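Rusticyanin (Thiobacillus ferrooxidans, PDB 2CAL) carries electrons from cytochrome c552 to the A-type oxidase in the periplasmic iron respiratory chain, using a single copper ion. Local coordinates at residues H127-A130 / G131-Y135. The protein carries 1 engineered substitution. Residues are numbered along the deposited sequence; the frame is centred on the assembly and turned at random.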
ATOM      1  N   HIS A 127      14.014  -3.123  -0.148  1.00 12.25           N
ATOM      2  CA  HIS A 127      15.295  -2.425  -0.185  1.00 13.14           C
ATOM      3  C   HIS A 127      15.497  -1.844  -1.596  1.00 13.34           C
ATOM      4  O   HIS A 127      16.295  -2.440  -2.319  1.00 14.08           O
ATOM      5  CB  HIS A 127      16.447  -3.381   0.160  1.00 14.60           C
ATOM      6  CG  HIS A 127      16.494  -3.838   1.575  1.00 14.51           C
ATOM      7  ND1 HIS A 127      17.283  -3.179   2.513  1.00 15.96           N
ATOM      8  CD2 HIS A 127      15.935  -4.880   2.210  1.00 15.87           C
ATOM      9  CE1 HIS A 127      17.130  -3.817   3.662  1.00 17.30           C
ATOM     10  NE2 HIS A 127      16.324  -4.838   3.533  1.00 17.61           N
ATOM     11  N   PRO A 128      14.767  -0.800  -1.972  1.00 14.35           N
ATOM     12  CA  PRO A 128      14.847  -0.317  -3.360  1.00 15.00           C
ATOM     13  C   PRO A 128      16.109   0.485  -3.679  1.00 15.33           C
ATOM     14  O   PRO A 128      16.687   1.176  -2.841  1.00 14.46           O
ATOM     15  CB  PRO A 128      13.674   0.657  -3.468  1.00 15.51           C
ATOM     16  CG  PRO A 128      13.494   1.133  -2.056  1.00 15.44           C
ATOM     17  CD  PRO A 128      13.767  -0.054  -1.158  1.00 15.15           C
ATOM     18  N   THR A 129      16.499   0.363  -4.951  1.00 15.55           N
ATOM     19  CA  THR A 129      17.406   1.340  -5.496  1.00 15.56           C
ATOM     20  C   THR A 129      16.640   2.640  -5.675  1.00 14.85           C
ATOM     21  O   THR A 129      15.405   2.734  -5.790  1.00 15.11           O
ATOM     22  CB  THR A 129      18.000   0.903  -6.843  1.00 18.14           C
ATOM     23  OG1 THR A 129      16.941   0.731  -7.766  1.00 23.60           O
ATOM     24  CG2 THR A 129      18.667  -0.464  -6.697  1.00 21.01           C
ATOM     25  N   ALA A 130      17.404   3.741  -5.727  1.00 15.48           N
ATOM     26  CA  ALA A 130      16.805   5.048  -5.999  1.00 14.49           C
ATOM     27  C   ALA A 130      16.042   5.061  -7.302  1.00 14.49           C
ATOM     28  O   ALA A 130      16.419   4.384  -8.272  1.00 16.20           O
ATOM     29  CB  ALA A 130      17.898   6.123  -5.977  1.00 18.08           C
ATOM     30  N   GLY A 131      14.973   5.876  -7.390  1.00 13.57           N
ATOM     31  CA  GLY A 131      14.138   5.951  -8.568  1.00 14.91           C
ATOM     32  C   GLY A 131      12.694   6.176  -8.179  1.00 12.60           C
ATOM     33  O   GLY A 131      12.362   6.352  -7.002  1.00 15.62           O
ATOM     34  N   THR A 132      11.849   6.183  -9.173  1.00 13.11           N
ATOM     35  CA  THR A 132      10.399   6.347  -9.036  1.00 13.54           C
ATOM     36  C   THR A 132       9.706   5.007  -9.179  1.00 14.00           C
ATOM     37  O   THR A 132      10.044   4.226 -10.073  1.00 13.17           O
ATOM     38  CB  THR A 132       9.872   7.361 -10.078  1.00 15.49           C
ATOM     39  OG1 THR A 132      10.574   8.565  -9.813  1.00 18.86           O
ATOM     40  CG2 THR A 132       8.372   7.595  -9.973  1.00 16.10           C
ATOM     41  N   TYR A 133       8.772   4.739  -8.283  1.00 13.64           N
ATOM     42  CA  TYR A 133       7.946   3.545  -8.286  1.00 11.99           C
ATOM     43  C   TYR A 133       6.501   3.948  -8.075  1.00 11.29           C
ATOM     44  O   TYR A 133       6.157   5.070  -7.814  1.00 12.46           O
ATOM     45  CB  TYR A 133       8.387   2.582  -7.191  1.00 13.01           C
ATOM     46  CG  TYR A 133       9.854   2.221  -7.146  1.00 12.27           C
ATOM     47  CD1 TYR A 133      10.853   3.014  -6.568  1.00 13.49           C
ATOM     48  CD2 TYR A 133      10.289   1.030  -7.713  1.00 12.97           C
ATOM     49  CE1 TYR A 133      12.180   2.658  -6.551  1.00 13.82           C
ATOM     50  CE2 TYR A 133      11.624   0.650  -7.691  1.00 14.32           C
ATOM     51  CZ  TYR A 133      12.578   1.478  -7.097  1.00 13.61           C
ATOM     52  OH  TYR A 133      13.894   1.082  -7.100  1.00 15.28           O
ATOM     53  N   TYR A 134       5.627   2.928  -8.246  1.00 12.33           N
ATOM     54  CA  TYR A 134       4.174   3.094  -8.088  1.00 12.42           C
ATOM     55  C   TYR A 134       3.727   1.900  -7.249  1.00 10.79           C
ATOM     56  O   TYR A 134       4.186   0.775  -7.449  1.00 12.19           O
ATOM     57  CB  TYR A 134       3.448   3.162  -9.434  1.00 12.84           C
ATOM     58  CG  TYR A 134       3.979   4.315 -10.253  1.00 13.87           C
ATOM     59  CD1 TYR A 134       3.405   5.579 -10.170  1.00 14.40           C
ATOM     60  CD2 TYR A 134       5.118   4.159 -11.051  1.00 14.91           C
ATOM     61  CE1 TYR A 134       3.939   6.623 -10.914  1.00 17.80           C
ATOM     62  CE2 TYR A 134       5.647   5.207 -11.773  1.00 17.35           C
ATOM     63  CZ  TYR A 134       5.047   6.449 -11.703  1.00 18.72           C
ATOM     64  OH  TYR A 134       5.570   7.526 -12.436  1.00 23.58           O
ATOM     65  N   TYR A 135       2.779   2.174  -6.324  1.00 11.59           N
ATOM     66  CA  TYR A 135       2.099   1.086  -5.599  1.00 10.60           C
ATOM     67  C   TYR A 135       0.719   0.981  -6.234  1.00 11.36           C
ATOM     68  O   TYR A 135       0.010   1.954  -6.419  1.00 11.65           O
ATOM     69  CB  TYR A 135       2.025   1.283  -4.088  1.00 10.89           C
ATOM     70  CG  TYR A 135       1.482   2.588  -3.569  1.00 11.01           C
ATOM     71  CD1 TYR A 135       2.249   3.762  -3.477  1.00 10.87           C
ATOM     72  CD2 TYR A 135       0.163   2.665  -3.159  1.00 12.28           C
ATOM     73  CE1 TYR A 135       1.719   4.940  -2.999  1.00 11.65           C
ATOM     74  CE2 TYR A 135      -0.369   3.846  -2.665  1.00 13.52           C
ATOM     75  CZ  TYR A 135       0.406   4.999  -2.564  1.00 11.65           C
ATOM     76  OH  TYR A 135      -0.182   6.140  -2.094  1.00 13.13           O
TER
HETATM   77  O   HOH W   1      14.928  -1.428  -6.906  1.00 21.52           O
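The phenol of Tyr-133 reaches back from its strand to the backbone of Thr-129, four residues earlier, and shows how one side chain can tie a connection between two sheets to the strand that follows it. Tyr-133 OH donates a short hydrogen bond of 2.6 Å to Thr-129 O, which lies at the edge of the ring, close to its plane. The bond meets the carbonyl at a C=O...donor angle of 125°, with the hydroxyl tilted 30° from the carbonyl plane. Placing CG beside the backbone N (chi1 -52°) helps turn the ring back toward Thr-129.

The tight part lies on the buried ring: Pro-128 CB packs obliquely against Tyr-133 CZ at 3.9 Å, while Trp-126 meets the ring edge-to-face and Val-153 touches both Pro-128 and Tyr-133. Toward solvent the contact becomes looser and wetter. Here a water donates to Tyr-133 OH (2.7 Å) and accepts from Thr-129 N (3.1 Å), joining the hydroxyl to the backbone a second time; Thr-129 and Ala-130 are exposed. At the backbone angles of Gly-131 a side chain would jam against Ala-130 O, which calls for glycine here.

The hydroxyl-to-backbone bond four residues back, at the start of strand 131-136, with glycine two before the tyrosine, marks a tyrosine corner, a hallmark of Greek-key beta sandwiches such as the cupredoxins.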